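Local coordinates for laminin subunit ALPHA-1 (Mus musculus, PDB 2JD4), which forms part of laminin-111 in basement membranes, its LG4-5 domain pair binding metal ions and probably anchoring the molecule to cell surfaces, at residues E7-D12 with A279-K284; S30-P35 with L185-V190; A209-E214 with Q360-S365. The protein carries 4 engineered substitutions. All blocks are in the same frame, centred on the assembly; numbering follows the deposited sequence.

Contact 1: E7-D12 with A279-K284; sequences ELCAVD and ALCDGK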
ATOM      1  N   GLU A   7     -10.800  30.226  10.197  1.00 27.77           N
ATOM      2  CA  GLU A   7     -10.452  29.191  11.163  1.00 27.95           C
ATOM      3  C   GLU A   7      -9.285  28.365  10.639  1.00 28.17           C
ATOM      4  O   GLU A   7      -9.408  27.631   9.652  1.00 27.28           O
ATOM      5  CB  GLU A   7     -11.660  28.300  11.457  1.00 30.55           C
ATOM      6  CG  GLU A   7     -12.635  28.934  12.437  1.00 38.05           C
ATOM      7  CD  GLU A   7     -13.770  28.012  12.822  1.00 43.81           C
ATOM      8  OE1 GLU A   7     -13.494  26.846  13.181  1.00 49.71           O
ATOM      9  OE2 GLU A   7     -14.938  28.458  12.778  1.00 44.52           O
ATOM     10  N   LEU A   8      -8.142  28.511  11.301  1.00 25.89           N
ATOM     11  CA  LEU A   8      -6.934  27.797  10.916  1.00 27.34           C
ATOM     12  C   LEU A   8      -7.079  26.302  11.137  1.00 24.98           C
ATOM     13  O   LEU A   8      -7.819  25.867  12.015  1.00 23.96           O
ATOM     14  CB  LEU A   8      -5.738  28.302  11.722  1.00 24.03           C
ATOM     15  CG  LEU A   8      -5.327  29.761  11.515  1.00 28.36           C
ATOM     16  CD1 LEU A   8      -4.141  30.078  12.422  1.00 23.91           C
ATOM     17  CD2 LEU A   8      -4.965  30.008  10.056  1.00 25.48           C
ATOM     18  N   CYS A   9      -6.372  25.526  10.324  1.00 27.42           N
ATOM     19  CA  CYS A   9      -6.381  24.073  10.430  1.00 27.91           C
ATOM     20  C   CYS A   9      -5.172  23.650  11.248  1.00 28.46           C
ATOM     21  O   CYS A   9      -4.279  24.456  11.501  1.00 28.26           O
ATOM     22  CB  CYS A   9      -6.281  23.433   9.047  1.00 24.41           C
ATOM     23  SG  CYS A   9      -7.767  23.595   8.009  1.00 25.65           S
ATOM     24  N   ALA A  10      -5.142  22.387  11.658  1.00 29.69           N
ATOM     25  CA  ALA A  10      -4.010  21.880  12.423  1.00 29.84           C
ATOM     26  C   ALA A  10      -2.771  21.979  11.532  1.00 31.27           C
ATOM     27  O   ALA A  10      -2.882  22.239  10.331  1.00 27.27           O
ATOM     28  CB  ALA A  10      -4.258  20.430  12.827  1.00 29.02           C
ATOM     29  N   VAL A  11      -1.595  21.778  12.115  1.00 31.29           N
ATOM     30  CA  VAL A  11      -0.354  21.849  11.354  1.00 35.49           C
ATOM     31  C   VAL A  11       0.421  20.530  11.370  1.00 37.46           C
ATOM     32  O   VAL A  11       0.566  19.897  12.415  1.00 35.86           O
ATOM     33  CB  VAL A  11       0.560  22.960  11.899  1.00 36.42           C
ATOM     34  CG1 VAL A  11       1.867  22.988  11.122  1.00 39.41           C
ATOM     35  CG2 VAL A  11      -0.147  24.302  11.798  1.00 42.98           C
ATOM     36  N   ASP A  12       0.915  20.129  10.200  1.00 41.16           N
ATOM     37  CA  ASP A  12       1.694  18.899  10.051  1.00 45.68           C
ATOM     38  C   ASP A  12       3.176  19.154  10.319  1.00 46.29           C
ATOM     39  O   ASP A  12       3.758  20.093   9.772  1.00 48.11           O
ATOM     40  CB  ASP A  12       1.543  18.339   8.633  1.00 48.00           C
ATOM     41  CG  ASP A  12       0.502  17.242   8.542  1.00 52.92           C
ATOM     42  OD1 ASP A  12      -0.670  17.501   8.882  1.00 53.90           O
ATOM     43  OD2 ASP A  12       0.858  16.117   8.127  1.00 56.03           O
ATOM     44  N   ALA A 279     -13.199  21.455  11.888  1.00 36.75           N
ATOM     45  CA  ALA A 279     -13.317  20.147  12.526  1.00 35.36           C
ATOM     46  C   ALA A 279     -12.634  19.011  11.770  1.00 34.73           C
ATOM     47  O   ALA A 279     -11.917  18.204  12.367  1.00 34.58           O
ATOM     48  CB  ALA A 279     -14.785  19.808  12.742  1.00 36.77           C
ATOM     49  N   LEU A 280     -12.848  18.948  10.460  1.00 34.12           N
ATOM     50  CA  LEU A 280     -12.267  17.878   9.652  1.00 32.74           C
ATOM     51  C   LEU A 280     -10.795  18.041   9.277  1.00 31.00           C
ATOM     52  O   LEU A 280     -10.138  17.060   8.927  1.00 31.98           O
ATOM     53  CB  LEU A 280     -13.106  17.667   8.385  1.00 33.02           C
ATOM     54  CG  LEU A 280     -14.549  17.201   8.610  1.00 30.77           C
ATOM     55  CD1 LEU A 280     -15.239  16.991   7.269  1.00 33.25           C
ATOM     56  CD2 LEU A 280     -14.559  15.908   9.410  1.00 30.38           C
ATOM     57  N   CYS A 281     -10.269  19.261   9.342  1.00 28.24           N
ATOM     58  CA  CYS A 281      -8.863  19.465   9.003  1.00 28.50           C
ATOM     59  C   CYS A 281      -8.018  19.572  10.270  1.00 27.70           C
ATOM     60  O   CYS A 281      -7.046  20.330  10.328  1.00 26.31           O
ATOM     61  CB  CYS A 281      -8.693  20.712   8.120  1.00 25.25           C
ATOM     62  SG  CYS A 281      -9.089  22.322   8.877  1.00 29.69           S
ATOM     63  N   ASP A 282      -8.393  18.785  11.278  1.00 27.02           N
ATOM     64  CA  ASP A 282      -7.689  18.779  12.556  1.00 26.93           C
ATOM     65  C   ASP A 282      -6.482  17.841  12.592  1.00 25.78           C
ATOM     66  O   ASP A 282      -5.805  17.726  13.616  1.00 26.57           O
ATOM     67  CB  ASP A 282      -8.665  18.440  13.696  1.00 26.35           C
ATOM     68  CG  ASP A 282      -9.274  17.041  13.573  1.00 29.73           C
ATOM     69  OD1 ASP A 282      -9.134  16.398  12.509  1.00 29.77           O
ATOM     70  OD2 ASP A 282      -9.912  16.594  14.552  1.00 25.07           O
ATOM     71  N   GLY A 283      -6.208  17.172  11.478  1.00 24.26           N
ATOM     72  CA  GLY A 283      -5.060  16.277  11.430  1.00 25.78           C
ATOM     73  C   GLY A 283      -5.278  14.911  12.057  1.00 26.68           C
ATOM     74  O   GLY A 283      -4.358  14.092  12.116  1.00 30.29           O
ATOM     75  N   LYS A 284      -6.489  14.660  12.531  1.00 26.50           N
ATOM     76  CA  LYS A 284      -6.819  13.377  13.139  1.00 27.20           C
ATOM     77  C   LYS A 284      -7.607  12.540  12.139  1.00 26.53           C
ATOM     78  O   LYS A 284      -8.106  13.062  11.145  1.00 25.58           O
ATOM     79  CB  LYS A 284      -7.623  13.601  14.418  1.00 29.52           C
ATOM     80  CG  LYS A 284      -6.878  14.465  15.433  1.00 32.67           C
ATOM     81  CD  LYS A 284      -7.628  14.625  16.749  1.00 39.94           C
ATOM     82  CE  LYS A 284      -6.847  15.538  17.701  1.00 44.25           C
ATOM     83  NZ  LYS A 284      -7.548  15.799  18.993  1.00 45.18           N
TER

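Contact 2: S30-P35 with L185-V190; sequences SHLVLP and LSASAV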
ATOM      1  N   SER A  30       8.338  -2.363  -6.666  1.00 17.52           N
ATOM      2  CA  SER A  30       9.430  -1.598  -6.076  1.00 18.30           C
ATOM      3  C   SER A  30      10.459  -2.626  -5.608  1.00 16.53           C
ATOM      4  O   SER A  30      10.097  -3.604  -4.960  1.00 16.67           O
ATOM      5  CB  SER A  30       8.941  -0.798  -4.865  1.00 16.90           C
ATOM      6  OG  SER A  30       7.874   0.065  -5.212  1.00 18.66           O
ATOM      7  N   HIS A  31      11.731  -2.411  -5.922  1.00 16.33           N
ATOM      8  CA  HIS A  31      12.760  -3.359  -5.499  1.00 19.73           C
ATOM      9  C   HIS A  31      14.175  -2.848  -5.752  1.00 17.03           C
ATOM     10  O   HIS A  31      14.376  -1.838  -6.424  1.00 17.31           O
ATOM     11  CB  HIS A  31      12.603  -4.678  -6.270  1.00 22.41           C
ATOM     12  CG  HIS A  31      13.015  -4.575  -7.706  1.00 16.48           C
ATOM     13  ND1 HIS A  31      12.258  -3.917  -8.653  1.00 18.27           N
ATOM     14  CD2 HIS A  31      14.160  -4.940  -8.331  1.00 17.66           C
ATOM     15  CE1 HIS A  31      12.921  -3.875  -9.795  1.00 16.01           C
ATOM     16  NE2 HIS A  31      14.079  -4.489  -9.626  1.00 20.66           N
ATOM     17  N   LEU A  32      15.142  -3.574  -5.201  1.00 18.51           N
ATOM     18  CA  LEU A  32      16.563  -3.306  -5.397  1.00 18.64           C
ATOM     19  C   LEU A  32      17.152  -4.661  -5.803  1.00 19.97           C
ATOM     20  O   LEU A  32      16.753  -5.696  -5.266  1.00 19.83           O
ATOM     21  CB  LEU A  32      17.251  -2.863  -4.096  1.00 20.13           C
ATOM     22  CG  LEU A  32      16.942  -1.515  -3.444  1.00 18.76           C
ATOM     23  CD1 LEU A  32      17.803  -1.364  -2.192  1.00 21.74           C
ATOM     24  CD2 LEU A  32      17.223  -0.384  -4.424  1.00 16.50           C
ATOM     25  N   VAL A  33      18.069  -4.659  -6.758  1.00 17.54           N
ATOM     26  CA  VAL A  33      18.739  -5.883  -7.173  1.00 18.06           C
ATOM     27  C   VAL A  33      20.168  -5.688  -6.683  1.00 21.05           C
ATOM     28  O   VAL A  33      20.885  -4.810  -7.164  1.00 19.59           O
ATOM     29  CB  VAL A  33      18.722  -6.060  -8.700  1.00 21.56           C
ATOM     30  CG1 VAL A  33      19.514  -7.308  -9.089  1.00 21.59           C
ATOM     31  CG2 VAL A  33      17.277  -6.175  -9.190  1.00 18.54           C
ATOM     32  N   LEU A  34      20.559  -6.489  -5.700  1.00 17.55           N
ATOM     33  CA  LEU A  34      21.881  -6.384  -5.099  1.00 19.32           C
ATOM     34  C   LEU A  34      22.822  -7.525  -5.473  1.00 19.65           C
ATOM     35  O   LEU A  34      22.429  -8.694  -5.500  1.00 24.13           O
ATOM     36  CB  LEU A  34      21.742  -6.329  -3.578  1.00 13.87           C
ATOM     37  CG  LEU A  34      20.795  -5.274  -2.999  1.00 19.67           C
ATOM     38  CD1 LEU A  34      20.790  -5.389  -1.482  1.00 16.53           C
ATOM     39  CD2 LEU A  34      21.246  -3.883  -3.419  1.00 18.20           C
ATOM     40  N   PRO A  35      24.091  -7.198  -5.752  1.00 20.10           N
ATOM     41  CA  PRO A  35      25.090  -8.205  -6.123  1.00 21.03           C
ATOM     42  C   PRO A  35      25.529  -9.026  -4.915  1.00 21.30           C
ATOM     43  O   PRO A  35      25.606  -8.501  -3.811  1.00 18.44           O
ATOM     44  CB  PRO A  35      26.265  -7.369  -6.661  1.00 22.66           C
ATOM     45  CG  PRO A  35      25.727  -5.953  -6.778  1.00 28.06           C
ATOM     46  CD  PRO A  35      24.690  -5.857  -5.707  1.00 22.94           C
ATOM     47  N   LEU A 185      22.534  -3.115  -8.550  1.00 25.51           N
ATOM     48  CA  LEU A 185      22.749  -3.425  -9.960  1.00 25.26           C
ATOM     49  C   LEU A 185      21.663  -2.735 -10.776  1.00 26.52           C
ATOM     50  O   LEU A 185      21.902  -2.260 -11.890  1.00 26.03           O
ATOM     51  CB  LEU A 185      22.666  -4.938 -10.184  1.00 23.59           C
ATOM     52  CG  LEU A 185      23.848  -5.774  -9.698  1.00 29.62           C
ATOM     53  CD1 LEU A 185      23.478  -7.254  -9.648  1.00 22.10           C
ATOM     54  CD2 LEU A 185      25.031  -5.536 -10.629  1.00 22.95           C
ATOM     55  N   SER A 186      20.462  -2.699 -10.209  1.00 23.76           N
ATOM     56  CA  SER A 186      19.320  -2.060 -10.846  1.00 21.24           C
ATOM     57  C   SER A 186      18.269  -1.852  -9.770  1.00 18.20           C
ATOM     58  O   SER A 186      18.404  -2.364  -8.662  1.00 21.33           O
ATOM     59  CB  SER A 186      18.772  -2.931 -11.986  1.00 23.58           C
ATOM     60  OG  SER A 186      18.464  -4.243 -11.552  1.00 26.02           O
ATOM     61  N   ALA A 187      17.225  -1.099 -10.092  1.00 20.17           N
ATOM     62  CA  ALA A 187      16.174  -0.817  -9.130  1.00 19.10           C
ATOM     63  C   ALA A 187      14.970  -0.178  -9.798  1.00 21.42           C
ATOM     64  O   ALA A 187      15.041   0.276 -10.941  1.00 20.94           O
ATOM     65  CB  ALA A 187      16.703   0.107  -8.047  1.00 21.56           C
ATOM     66  N   SER A 188      13.859  -0.153  -9.079  1.00 17.72           N
ATOM     67  CA  SER A 188      12.657   0.458  -9.597  1.00 21.24           C
ATOM     68  C   SER A 188      11.738   0.918  -8.482  1.00 18.79           C
ATOM     69  O   SER A 188      11.523   0.202  -7.506  1.00 17.85           O
ATOM     70  CB  SER A 188      11.906  -0.519 -10.512  1.00 23.84           C
ATOM     71  OG  SER A 188      10.658   0.029 -10.901  1.00 30.61           O
ATOM     72  N   ALA A 189      11.236   2.141  -8.632  1.00 17.07           N
ATOM     73  CA  ALA A 189      10.286   2.755  -7.710  1.00 18.88           C
ATOM     74  C   ALA A 189      10.551   2.670  -6.213  1.00 16.68           C
ATOM     75  O   ALA A 189       9.653   2.332  -5.443  1.00 15.91           O
ATOM     76  CB  ALA A 189       8.880   2.210  -8.005  1.00 16.18           C
ATOM     77  N   VAL A 190      11.766   2.985  -5.787  1.00 15.75           N
ATOM     78  CA  VAL A 190      12.075   2.950  -4.367  1.00 17.21           C
ATOM     79  C   VAL A 190      12.111   4.393  -3.845  1.00 20.97           C
ATOM     80  O   VAL A 190      12.363   5.326  -4.609  1.00 23.07           O
ATOM     81  CB  VAL A 190      13.433   2.255  -4.122  1.00 18.86           C
ATOM     82  CG1 VAL A 190      13.801   2.318  -2.655  1.00 21.50           C
ATOM     83  CG2 VAL A 190      13.340   0.786  -4.558  1.00 20.46           C
TER
HETATM   84  O   HOH W   1      15.807  -4.447 -11.849  1.00 24.89           O

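Contact 3: A209-E214 with Q360-S365; sequences AALVKE and QSLDLS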
ATOM      1  N   ALA A 209      -4.094   9.238  -7.999  1.00 18.60           N
ATOM      2  CA  ALA A 209      -3.798   7.828  -8.225  1.00 19.09           C
ATOM      3  C   ALA A 209      -5.000   7.280  -8.989  1.00 18.03           C
ATOM      4  O   ALA A 209      -6.139   7.530  -8.599  1.00 19.26           O
ATOM      5  CB  ALA A 209      -3.636   7.096  -6.909  1.00 20.16           C
ATOM      6  N   ALA A 210      -4.749   6.566 -10.086  1.00 16.75           N
ATOM      7  CA  ALA A 210      -5.832   5.986 -10.893  1.00 18.79           C
ATOM      8  C   ALA A 210      -5.777   4.456 -10.850  1.00 18.20           C
ATOM      9  O   ALA A 210      -4.732   3.855 -11.114  1.00 20.03           O
ATOM     10  CB  ALA A 210      -5.739   6.481 -12.341  1.00 15.35           C
ATOM     11  N   LEU A 211      -6.909   3.840 -10.520  1.00 16.21           N
ATOM     12  CA  LEU A 211      -7.023   2.381 -10.398  1.00 20.65           C
ATOM     13  C   LEU A 211      -8.089   1.748 -11.312  1.00 21.71           C
ATOM     14  O   LEU A 211      -9.051   2.403 -11.717  1.00 19.71           O
ATOM     15  CB  LEU A 211      -7.359   2.017  -8.945  1.00 23.35           C
ATOM     16  CG  LEU A 211      -6.296   2.098  -7.839  1.00 29.70           C
ATOM     17  CD1 LEU A 211      -5.505   3.380  -7.929  1.00 31.88           C
ATOM     18  CD2 LEU A 211      -6.990   1.986  -6.489  1.00 31.45           C
ATOM     19  N   VAL A 212      -7.917   0.460 -11.599  1.00 23.47           N
ATOM     20  CA  VAL A 212      -8.847  -0.299 -12.437  1.00 25.85           C
ATOM     21  C   VAL A 212      -8.915   0.258 -13.854  1.00 28.02           C
ATOM     22  O   VAL A 212      -9.916   0.856 -14.263  1.00 29.11           O
ATOM     23  CB  VAL A 212     -10.270  -0.303 -11.841  1.00 26.99           C
ATOM     24  CG1 VAL A 212     -11.109  -1.384 -12.520  1.00 29.45           C
ATOM     25  CG2 VAL A 212     -10.213  -0.544 -10.339  1.00 31.11           C
ATOM     26  N   LYS A 213      -7.838   0.052 -14.603  1.00 30.61           N
ATOM     27  CA  LYS A 213      -7.757   0.542 -15.971  1.00 33.17           C
ATOM     28  C   LYS A 213      -8.810  -0.086 -16.888  1.00 33.52           C
ATOM     29  O   LYS A 213      -9.254   0.543 -17.847  1.00 27.70           O
ATOM     30  CB  LYS A 213      -6.356   0.285 -16.533  1.00 34.66           C
ATOM     31  CG  LYS A 213      -6.082   0.985 -17.851  1.00 37.98           C
ATOM     32  CD  LYS A 213      -4.637   0.798 -18.284  1.00 45.89           C
ATOM     33  CE  LYS A 213      -4.335   1.567 -19.563  1.00 48.83           C
ATOM     34  NZ  LYS A 213      -2.913   1.410 -19.982  1.00 51.77           N
ATOM     35  N   GLU A 214      -9.213  -1.319 -16.594  1.00 37.52           N
ATOM     36  CA  GLU A 214     -10.210  -1.990 -17.425  1.00 40.16           C
ATOM     37  C   GLU A 214     -11.614  -1.408 -17.228  1.00 38.28           C
ATOM     38  O   GLU A 214     -12.525  -1.683 -18.014  1.00 37.02           O
ATOM     39  CB  GLU A 214     -10.224  -3.502 -17.150  1.00 44.39           C
ATOM     40  CG  GLU A 214     -10.701  -3.917 -15.765  1.00 50.67           C
ATOM     41  CD  GLU A 214      -9.634  -3.777 -14.693  1.00 54.53           C
ATOM     42  OE1 GLU A 214      -9.877  -4.245 -13.559  1.00 55.43           O
ATOM     43  OE2 GLU A 214      -8.559  -3.204 -14.979  1.00 55.11           O
ATOM     44  N   GLN A 360     -14.312  -5.356  -0.864  1.00 48.26           N
ATOM     45  CA  GLN A 360     -13.117  -5.322  -1.695  1.00 46.53           C
ATOM     46  C   GLN A 360     -12.294  -4.086  -1.352  1.00 43.53           C
ATOM     47  O   GLN A 360     -12.746  -2.958  -1.543  1.00 42.57           O
ATOM     48  CB  GLN A 360     -13.515  -5.296  -3.172  1.00 48.02           C
ATOM     49  CG  GLN A 360     -12.368  -5.036  -4.129  1.00 49.80           C
ATOM     50  CD  GLN A 360     -12.808  -5.087  -5.577  1.00 51.81           C
ATOM     51  OE1 GLN A 360     -13.163  -6.148  -6.091  1.00 54.67           O
ATOM     52  NE2 GLN A 360     -12.795  -3.938  -6.242  1.00 48.94           N
ATOM     53  N   SER A 361     -11.087  -4.296  -0.836  1.00 41.55           N
ATOM     54  CA  SER A 361     -10.223  -3.180  -0.471  1.00 39.20           C
ATOM     55  C   SER A 361      -9.267  -2.820  -1.607  1.00 35.30           C
ATOM     56  O   SER A 361      -8.641  -3.688  -2.212  1.00 36.23           O
ATOM     57  CB  SER A 361      -9.447  -3.506   0.812  1.00 42.40           C
ATOM     58  OG  SER A 361      -8.839  -4.780   0.740  1.00 46.26           O
ATOM     59  N   LEU A 362      -9.170  -1.526  -1.888  1.00 29.66           N
ATOM     60  CA  LEU A 362      -8.326  -1.019  -2.960  1.00 28.69           C
ATOM     61  C   LEU A 362      -6.888  -0.800  -2.512  1.00 26.99           C
ATOM     62  O   LEU A 362      -6.630  -0.093  -1.545  1.00 30.97           O
ATOM     63  CB  LEU A 362      -8.897   0.297  -3.491  1.00 27.55           C
ATOM     64  CG  LEU A 362     -10.392   0.309  -3.827  1.00 32.27           C
ATOM     65  CD1 LEU A 362     -10.766   1.683  -4.358  1.00 34.37           C
ATOM     66  CD2 LEU A 362     -10.718  -0.773  -4.850  1.00 33.11           C
ATOM     67  N   ASP A 363      -5.957  -1.404  -3.239  1.00 23.31           N
ATOM     68  CA  ASP A 363      -4.538  -1.289  -2.939  1.00 21.06           C
ATOM     69  C   ASP A 363      -3.934  -0.256  -3.881  1.00 18.59           C
ATOM     70  O   ASP A 363      -3.726  -0.525  -5.058  1.00 17.31           O
ATOM     71  CB  ASP A 363      -3.866  -2.651  -3.137  1.00 26.43           C
ATOM     72  CG  ASP A 363      -2.372  -2.624  -2.861  1.00 27.62           C
ATOM     73  OD1 ASP A 363      -1.848  -1.580  -2.421  1.00 25.96           O
ATOM     74  OD2 ASP A 363      -1.723  -3.665  -3.090  1.00 28.30           O
ATOM     75  N   LEU A 364      -3.651   0.927  -3.353  1.00 19.54           N
ATOM     76  CA  LEU A 364      -3.092   2.009  -4.162  1.00 19.61           C
ATOM     77  C   LEU A 364      -1.736   1.695  -4.806  1.00 18.77           C
ATOM     78  O   LEU A 364      -1.322   2.381  -5.739  1.00 19.44           O
ATOM     79  CB  LEU A 364      -3.000   3.281  -3.314  1.00 18.22           C
ATOM     80  CG  LEU A 364      -4.350   3.813  -2.815  1.00 21.26           C
ATOM     81  CD1 LEU A 364      -4.136   4.945  -1.835  1.00 18.91           C
ATOM     82  CD2 LEU A 364      -5.184   4.290  -3.993  1.00 25.56           C
ATOM     83  N   SER A 365      -1.037   0.667  -4.326  1.00 20.42           N
ATOM     84  CA  SER A 365       0.250   0.329  -4.930  1.00 19.12           C
ATOM     85  C   SER A 365       0.050  -0.267  -6.330  1.00 20.72           C
ATOM     86  O   SER A 365       1.006  -0.411  -7.097  1.00 17.83           O
ATOM     87  CB  SER A 365       1.024  -0.660  -4.048  1.00 23.69           C
ATOM     88  OG  SER A 365       0.342  -1.895  -3.940  1.00 33.46           O
TER

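Contact 1: E7-D12 with A279-K284
Cys9 and Cys281 are joined covalently, SG to SG at 2.0 Å, by a disulfide with a torsion of -86° about the S-S bond. On the Cys9 side SG stands beside the backbone N, anti to the carbonyl carbon. On the Cys281 side it lies between N and the carbonyl carbon (chi1 66°), which turns the sulfur toward the incoming chain.

One backbone hydrogen bond reinforces this link: Ala10 N donates to Cys281 O at 3.1 Å, with 158° at the hydrogen. Cys281 thus holds Cys9 by its sulfur and Ala10 by its carbonyl.

Van der Waals contact follows directly after. Ala10 CB rests on Asp282 O at 3.2 Å and faces Gly283 N at 4.0 Å, where the chain bends with a positive phi.

Polar side chains fix the loop that receives the segment. Asp282 OD1 accepts from Lys284 N at 3.2 Å, from above the carboxylate plane, in an Asx turn, and also bonds His286 NE2. Arg229 serves both sides, in a salt bridge with Asp12 and a hydrogen bond to Gly283 O.

The arrangement is a long-range disulfide tether, fastening the N-terminal segment that leads toward strand 22-23 onto a loop of the second laminin G domain.

Contact 2: S30-P35 with L185-V190
Strand 186-188 forms an outermost strand of an antiparallel sheet in the first laminin G beta-sandwich, lying against strand 31-35 with Leu32 opposite Ala187 and His31 opposite Ser188. The His31-Ser188 pair is hydrogen-bonded in both directions, His31 N to Ser188 O at 3.1 Å and Ser188 N to His31 O at 3.2 Å. Farther on, Val33 N donates to Ser186 O at 3.0 Å. Leu185 N donates to Val33 O at 2.7 Å.

With CG between the backbone N and the carbonyl carbon (chi1 72°), the His31 imidazole folds over the neighbouring strand, with Ser188 N and Ala187 CA over one face and CE1 3.6 Å from Ser188 CB. A water in the ring plane joins NE2 to Ser186 OG, while ND1 is bonded to Asn29 O. An alanine here would probably leave Asn29 O and the bridging water without their imidazole partner and uncover the backbone beneath the ring.

Leu32 CD2 touches Ala187 CB at 3.7 Å, and the Leu32 side chain crosses that of Val190 at about a right angle. At the far end the Leu185 and Pro35 side chains slide past each other in opposite directions, their CG atoms a tight 3.5 Å apart.

Contact 3: A209-E214 with Q360-S365
A single methyl, Leu211 CD2, carries most of this contact: it reaches both Leu362 and Leu364, and no hydrogen bond links the two segments. The site belongs to the beta-sandwich of the second laminin G domain. Strand 207-212 is bonded there to strands 322-326 and 369-374, whereas the short, weakly bonded strand 360-361 runs beside strand 347-353. Between these two segments the link is made by side chains alone.

Leu211 points toward the other segment, and its chi2 of 45° puts CD1 close to the backbone side while CD2 extends outward, roughly anti to CA. There CD2 lies 3.9 Å from Leu362 CB, the two side chains meeting at a slant. It also meets Leu364 CD2 at 3.8 Å, where the side chains cross at about a right angle. The other branch, Leu211 CD1, comes within 4.1 Å of the same Leu364 CD2. Two residues earlier on the strand, Ala209 CB adds a looser contact to Leu364 CD2 at 4.3 Å. Around this cluster, Leu362 also packs on Leu351 and Leu353, and Leu364 on Thr201 and Phe203, so the apolar patch continues into strands 347-353 and 201-204.

Between the two leucines Asp363 turns away from strand 207-212, with CG anti to its backbone N (chi1 179°). Its carboxylate shapes the start of the 3-10 segment as an Asx turn and is also bonded to His376, while its side chain touches Gln28. Three donors thus hold one oxygen, which should restrain the rotation of the carboxylate. Two of them come from Ser365, both above the same face of the carboxylate: N at 3.1 Å and OG at 2.7 Å from Asp363 OD1.

How the contacts relate
Contacts 1 and 3 both involve the second laminin G domain, and their segments alternate along the chain, 279-284 falling between 209-214 and 360-365; their centres are about 28 Å apart. Contact 2, in the first domain, is nested inside the loop closed by contact 1, with about 38 Å between centres. Contacts 2 and 3 follow in series and lie about 24 Å apart by centres, but their nearest atoms are about 7 Å apart. Gln28, just ahead of 30-35, touches Asp363 and Ser365, placing both near the domain junction. None of the segments contributes a magnesium ligand: those are Asp70, Leu87, Thr137 and Asp139 for one ion, Asp246 and Asp319 for the other.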